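Long-range contact in trehalose-6-phosphate phosphatase (Neosartorya fumigata, PDB 5DXL), which is a phosphatase of the trehalose-phosphatase family, whose members belong to the haloacid dehalogenase (HAD) clan: residues Gly78-Cys91 with Arg94-Glu106. Sequence-based numbering, arbitrary orientation. Where two conformers were deposited one is given.
Sequences GHIPELGLSAEHGC and RQPRSDDWENLAE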
loop_
_atom_site.group_PDB
_atom_site.type_symbol
_atom_site.label_atom_id
_atom_site.label_comp_id
_atom_site.label_asym_id
_atom_site.label_seq_id
_atom_site.Cartn_x
_atom_site.Cartn_y
_atom_site.Cartn_z
ATOM N N GLY A 78 12.950 -10.947 1.752
ATOM C CA GLY A 78 13.850 -10.268 2.667
ATOM C C GLY A 78 15.328 -10.489 2.379
ATOM O O GLY A 78 16.177 -9.758 2.886
ATOM N N HIS A 79 15.623 -11.495 1.560
ATOM C CA HIS A 79 16.999 -11.789 1.175
ATOM C C HIS A 79 17.545 -10.771 0.175
ATOM O O HIS A 79 18.740 -10.793 -0.144
ATOM C CB HIS A 79 17.089 -13.181 0.568
ATOM C CG HIS A 79 16.344 -13.300 -0.722
ATOM N ND1 HIS A 79 14.967 -13.314 -0.782
ATOM C CD2 HIS A 79 16.781 -13.346 -2.001
ATOM C CE1 HIS A 79 14.587 -13.406 -2.046
ATOM N NE2 HIS A 79 15.669 -13.419 -2.805
ATOM N N ILE A 80 16.669 -9.920 -0.361
ATOM C CA ILE A 80 17.085 -8.805 -1.212
ATOM C C ILE A 80 17.244 -7.594 -0.300
ATOM O O ILE A 80 16.273 -6.936 0.057
ATOM C CB ILE A 80 16.066 -8.526 -2.325
ATOM C CG1 ILE A 80 15.821 -9.805 -3.133
ATOM C CG2 ILE A 80 16.542 -7.383 -3.224
ATOM C CD1 ILE A 80 14.586 -9.763 -4.003
ATOM N N PRO A 81 18.482 -7.300 0.107
ATOM C CA PRO A 81 18.648 -6.341 1.202
ATOM C C PRO A 81 18.207 -4.926 0.839
ATOM O O PRO A 81 17.813 -4.169 1.719
ATOM C CB PRO A 81 20.159 -6.397 1.485
ATOM C CG PRO A 81 20.765 -6.878 0.213
ATOM C CD PRO A 81 19.767 -7.819 -0.393
ATOM N N GLU A 82 18.237 -4.591 -0.446
ATOM C CA GLU A 82 17.902 -3.240 -0.866
ATOM C C GLU A 82 16.403 -2.949 -0.874
ATOM O O GLU A 82 16.001 -1.796 -1.002
ATOM C CB GLU A 82 18.468 -2.968 -2.268
ATOM C CG GLU A 82 19.999 -3.088 -2.383
ATOM C CD GLU A 82 20.471 -4.506 -2.610
ATOM O OE1 GLU A 82 19.639 -5.436 -2.641
ATOM O OE2 GLU A 82 21.699 -4.701 -2.760
ATOM N N LEU A 83 15.570 -3.979 -0.767
ATOM C CA LEU A 83 14.130 -3.721 -0.815
ATOM C C LEU A 83 13.657 -3.045 0.449
ATOM O O LEU A 83 13.961 -3.500 1.553
ATOM C CB LEU A 83 13.328 -5.006 -0.989
ATOM C CG LEU A 83 13.357 -5.739 -2.315
ATOM C CD1 LEU A 83 12.450 -6.970 -2.191
ATOM C CD2 LEU A 83 12.859 -4.824 -3.430
ATOM N N GLY A 84 12.883 -1.981 0.283
ATOM C CA GLY A 84 12.084 -1.473 1.383
ATOM C C GLY A 84 10.827 -2.321 1.491
ATOM O O GLY A 84 10.215 -2.647 0.478
ATOM N N LEU A 85 10.454 -2.703 2.710
ATOM C CA LEU A 85 9.289 -3.573 2.910
ATOM C C LEU A 85 8.294 -2.932 3.868
ATOM O O LEU A 85 8.661 -2.522 4.960
ATOM C CB LEU A 85 9.716 -4.948 3.438
ATOM C CG LEU A 85 10.714 -5.689 2.532
ATOM C CD1 LEU A 85 11.231 -6.928 3.263
ATOM C CD2 LEU A 85 10.077 -6.073 1.184
ATOM N N SER A 86 7.037 -2.854 3.445
ATOM C CA SER A 86 5.942 -2.393 4.299
ATOM C C SER A 86 4.946 -3.537 4.404
ATOM O O SER A 86 4.386 -3.964 3.396
ATOM C CB SER A 86 5.288 -1.137 3.725
ATOM O OG SER A 86 4.095 -0.804 4.437
ATOM N N ALA A 87 4.780 -4.071 5.611
ATOM C CA ALA A 87 3.969 -5.271 5.815
ATOM C C ALA A 87 2.793 -5.002 6.736
ATOM O O ALA A 87 2.803 -4.024 7.490
ATOM C CB ALA A 87 4.830 -6.403 6.387
ATOM N N GLU A 88 1.789 -5.874 6.650
ATOM C CA GLU A 88 0.650 -5.876 7.571
ATOM C C GLU A 88 -0.039 -4.519 7.593
ATOM O O GLU A 88 -0.307 -3.950 8.646
ATOM C CB GLU A 88 1.106 -6.308 8.974
ATOM C CG GLU A 88 1.644 -7.721 8.965
ATOM C CD GLU A 88 1.960 -8.285 10.343
ATOM O OE1 GLU A 88 1.214 -7.995 11.306
ATOM O OE2 GLU A 88 2.965 -9.026 10.455
ATOM N N HIS A 89 -0.312 -4.003 6.399
ATOM C CA HIS A 89 -1.060 -2.761 6.242
ATOM C C HIS A 89 -0.419 -1.602 7.005
ATOM O O HIS A 89 -1.073 -0.931 7.809
ATOM C CB HIS A 89 -2.517 -2.972 6.679
ATOM C CG HIS A 89 -3.204 -4.083 5.944
ATOM N ND1 HIS A 89 -3.258 -5.376 6.424
ATOM C CD2 HIS A 89 -3.831 -4.101 4.746
ATOM C CE1 HIS A 89 -3.911 -6.135 5.561
ATOM N NE2 HIS A 89 -4.269 -5.386 4.535
ATOM N N GLY A 90 0.874 -1.394 6.765
ATOM C CA GLY A 90 1.585 -0.252 7.306
ATOM C C GLY A 90 2.044 -0.399 8.749
ATOM O O GLY A 90 2.495 0.565 9.352
ATOM N N CYS A 91 1.928 -1.594 9.311
ATOM C CA CYS A 91 2.271 -1.767 10.716
ATOM C C CYS A 91 3.729 -2.145 10.946
ATOM O O CYS A 91 4.254 -1.925 12.031
ATOM C CB CYS A 91 1.360 -2.810 11.343
ATOM S SG CYS A 91 -0.312 -2.180 11.545
ATOM N N ARG A 94 10.549 -2.064 7.010
ATOM C CA ARG A 94 11.994 -2.278 6.954
ATOM C C ARG A 94 12.563 -1.368 5.884
ATOM O O ARG A 94 12.167 -1.468 4.721
ATOM C CB ARG A 94 12.342 -3.739 6.656
ATOM C CG ARG A 94 13.878 -4.008 6.696
ATOM C CD ARG A 94 14.321 -5.329 5.994
ATOM N NE ARG A 94 14.369 -5.215 4.530
ATOM C CZ ARG A 94 14.791 -6.196 3.728
ATOM N NH1 ARG A 94 15.190 -7.350 4.268
ATOM N NH2 ARG A 94 14.797 -6.036 2.393
ATOM N N GLN A 95 13.464 -0.463 6.269
ATOM C CA GLN A 95 14.097 0.429 5.299
ATOM C C GLN A 95 15.047 -0.358 4.403
ATOM O O GLN A 95 15.614 -1.362 4.829
ATOM C CB GLN A 95 14.883 1.546 6.004
ATOM C CG GLN A 95 14.053 2.520 6.836
ATOM C CD GLN A 95 13.132 3.377 5.982
ATOM O OE1 GLN A 95 13.471 3.762 4.862
ATOM N NE2 GLN A 95 11.962 3.684 6.515
ATOM N N PRO A 96 15.250 0.113 3.164
ATOM C CA PRO A 96 16.309 -0.451 2.324
ATOM C C PRO A 96 17.649 -0.542 3.062
ATOM O O PRO A 96 18.050 0.423 3.730
ATOM C CB PRO A 96 16.392 0.542 1.159
ATOM C CG PRO A 96 14.970 1.049 1.036
ATOM C CD PRO A 96 14.489 1.168 2.472
ATOM N N ARG A 97 18.282 -1.711 2.958
ATOM C CA ARG A 97 19.635 -1.981 3.454
ATOM C C ARG A 97 19.714 -2.005 4.976
ATOM O O ARG A 97 20.804 -1.969 5.547
ATOM C CB ARG A 97 20.636 -0.969 2.868
ATOM C CG ARG A 97 20.746 -1.044 1.339
ATOM C CD ARG A 97 21.705 0.004 0.744
ATOM N NE ARG A 97 21.624 -0.032 -0.720
ATOM C CZ ARG A 97 20.624 0.501 -1.419
ATOM N NH1 ARG A 97 19.636 1.140 -0.797
ATOM N NH2 ARG A 97 20.606 0.399 -2.739
ATOM N N SER A 98 18.560 -2.099 5.631
ATOM C CA SER A 98 18.515 -2.282 7.083
ATOM C C SER A 98 18.022 -3.683 7.419
ATOM O O SER A 98 17.155 -4.223 6.731
ATOM C CB SER A 98 17.605 -1.239 7.737
ATOM O OG SER A 98 17.457 -1.509 9.122
ATOM N N ASP A 99 18.571 -4.277 8.472
ATOM C CA ASP A 99 18.078 -5.557 8.966
ATOM C C ASP A 99 16.944 -5.350 9.967
ATOM O O ASP A 99 16.280 -6.305 10.367
ATOM C CB ASP A 99 19.200 -6.362 9.633
ATOM C CG ASP A 99 20.214 -6.900 8.641
ATOM O OD1 ASP A 99 19.846 -7.149 7.474
ATOM O OD2 ASP A 99 21.383 -7.087 9.036
ATOM N N ASP A 100 16.732 -4.099 10.365
ATOM C CA ASP A 100 15.814 -3.788 11.459
ATOM C C ASP A 100 14.395 -3.502 10.983
ATOM O O ASP A 100 14.172 -2.640 10.135
ATOM C CB ASP A 100 16.324 -2.587 12.259
ATOM C CG ASP A 100 17.717 -2.811 12.823
ATOM O OD1 ASP A 100 18.024 -3.954 13.224
ATOM O OD2 ASP A 100 18.504 -1.841 12.853
ATOM N N TRP A 101 13.441 -4.235 11.539
ATOM C CA TRP A 101 12.032 -3.944 11.315
ATOM C C TRP A 101 11.515 -2.996 12.383
ATOM O O TRP A 101 11.789 -3.198 13.567
ATOM C CB TRP A 101 11.213 -5.221 11.345
ATOM C CG TRP A 101 11.345 -6.077 10.132
ATOM C CD1 TRP A 101 12.285 -7.039 9.901
ATOM C CD2 TRP A 101 10.490 -6.066 8.990
ATOM N NE1 TRP A 101 12.063 -7.628 8.679
ATOM C CE2 TRP A 101 10.966 -7.043 8.100
ATOM C CE3 TRP A 101 9.364 -5.317 8.631
ATOM C CZ2 TRP A 101 10.348 -7.301 6.878
ATOM C CZ3 TRP A 101 8.762 -5.564 7.415
ATOM C CH2 TRP A 101 9.253 -6.549 6.554
ATOM N N GLU A 102 10.772 -1.971 11.978
ATOM C CA GLU A 102 10.097 -1.137 12.958
ATOM C C GLU A 102 8.640 -1.548 13.083
ATOM O O GLU A 102 7.946 -1.730 12.077
ATOM C CB GLU A 102 10.182 0.346 12.608
ATOM C CG GLU A 102 9.302 1.182 13.545
ATOM C CD GLU A 102 9.622 2.663 13.553
ATOM O OE1 GLU A 102 10.330 3.139 12.640
ATOM O OE2 GLU A 102 9.149 3.350 14.487
ATOM N N ASN A 103 8.178 -1.688 14.323
ATOM C CA ASN A 103 6.781 -1.969 14.606
ATOM C C ASN A 103 6.061 -0.647 14.804
ATOM O O ASN A 103 6.112 -0.057 15.883
ATOM C CB ASN A 103 6.654 -2.856 15.853
ATOM C CG ASN A 103 5.228 -3.305 16.123
ATOM O OD1 ASN A 103 4.262 -2.659 15.716
ATOM N ND2 ASN A 103 5.094 -4.430 16.820
ATOM N N LEU A 104 5.390 -0.179 13.760
ATOM C CA LEU A 104 4.814 1.157 13.788
ATOM C C LEU A 104 3.600 1.228 14.707
ATOM O O LEU A 104 3.266 2.304 15.211
ATOM C CB LEU A 104 4.450 1.607 12.364
ATOM C CG LEU A 104 5.699 1.785 11.494
ATOM C CD1 LEU A 104 5.356 2.056 10.036
ATOM C CD2 LEU A 104 6.540 2.918 12.054
ATOM N N ALA A 105 2.941 0.097 14.942
ATOM C CA ALA A 105 1.835 0.077 15.876
ATOM C C ALA A 105 2.377 0.309 17.269
ATOM O O ALA A 105 1.887 1.175 17.985
ATOM C CB ALA A 105 1.071 -1.245 15.809
ATOM N N GLU A 106 3.414 -0.446 17.631
ATOM C CA GLU A 106 3.973 -0.327 18.968
ATOM C C GLU A 106 4.663 1.021 19.188
ATOM O O GLU A 106 4.780 1.466 20.323
ATOM C CB GLU A 106 4.936 -1.483 19.256
ATOM C CG GLU A 106 4.203 -2.750 19.679
ATOM C CD GLU A 106 3.551 -2.604 21.049
ATOM O OE1 GLU A 106 4.287 -2.301 22.011
ATOM O OE2 GLU A 106 2.316 -2.787 21.167
HETATM O O HOH W 1 17.939 -5.161 4.336
#
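Arg94 reaches across to Gly78, Ile80 and Leu83 in the loop that precedes strand 84-87 and shows how one buried arginine can gather several backbone carbonyls of a loop. The setting is the antiparallel end of the mixed sheet in the Rossmann-like HAD core, where strands 92-94 and 101-103 extend the parallel strands beyond 84-87. Within the guanidinium plane, NH1 of Arg94 donates to a lone pair of Gly78 O at 2.9 Å, nearly straight at 168°. Arg94 NH2 gives a similarly straight bond to Leu83 O (2.8 Å) and a more bent one, 136°, to Ile80 O. Leu83 N approaches Ile80 O from the opposite face of its carbonyl plane, so this oxygen is gripped both by the i to i+3 bond of the type I turn from Ile80 to Leu83 and by the arginine. A bend at chi3 (78°) in an otherwise extended side chain turns the guanidinium toward these oxygens. Leu85 CD1 lies over the centre of one face, 3.7 Å from Arg94 CZ; a water covers the other and donates to both Pro81 O and Ser98 O.

The same leucine presses its CB on Trp101 CH2 at 3.5 Å, while Arg94 CB sits over the centre of the indole. Trp101 also touches Gln70 and Asp74 of helix 70-77, joining the sheet's edge to that helix. Leu85 and Arg94 form an antiparallel hydrogen-bonded pair, each backbone N donating to the other's O, with both side chains on the same face of the sheet. Gly84 continues the sheet inward through bonds to Val62 and Ile64. Next to Gly84, where Pro96 packs, the type II turn from Gln95 to Ser98 brings Arg97 N to Pro81 O, and Glu82 CG rests over one face of the Arg97 guanidinium. At the far end, Leu104 N donates to Cys91 O at 2.7 Å, and Leu104 CD1 approaches Gly90 O to 3.3 Å.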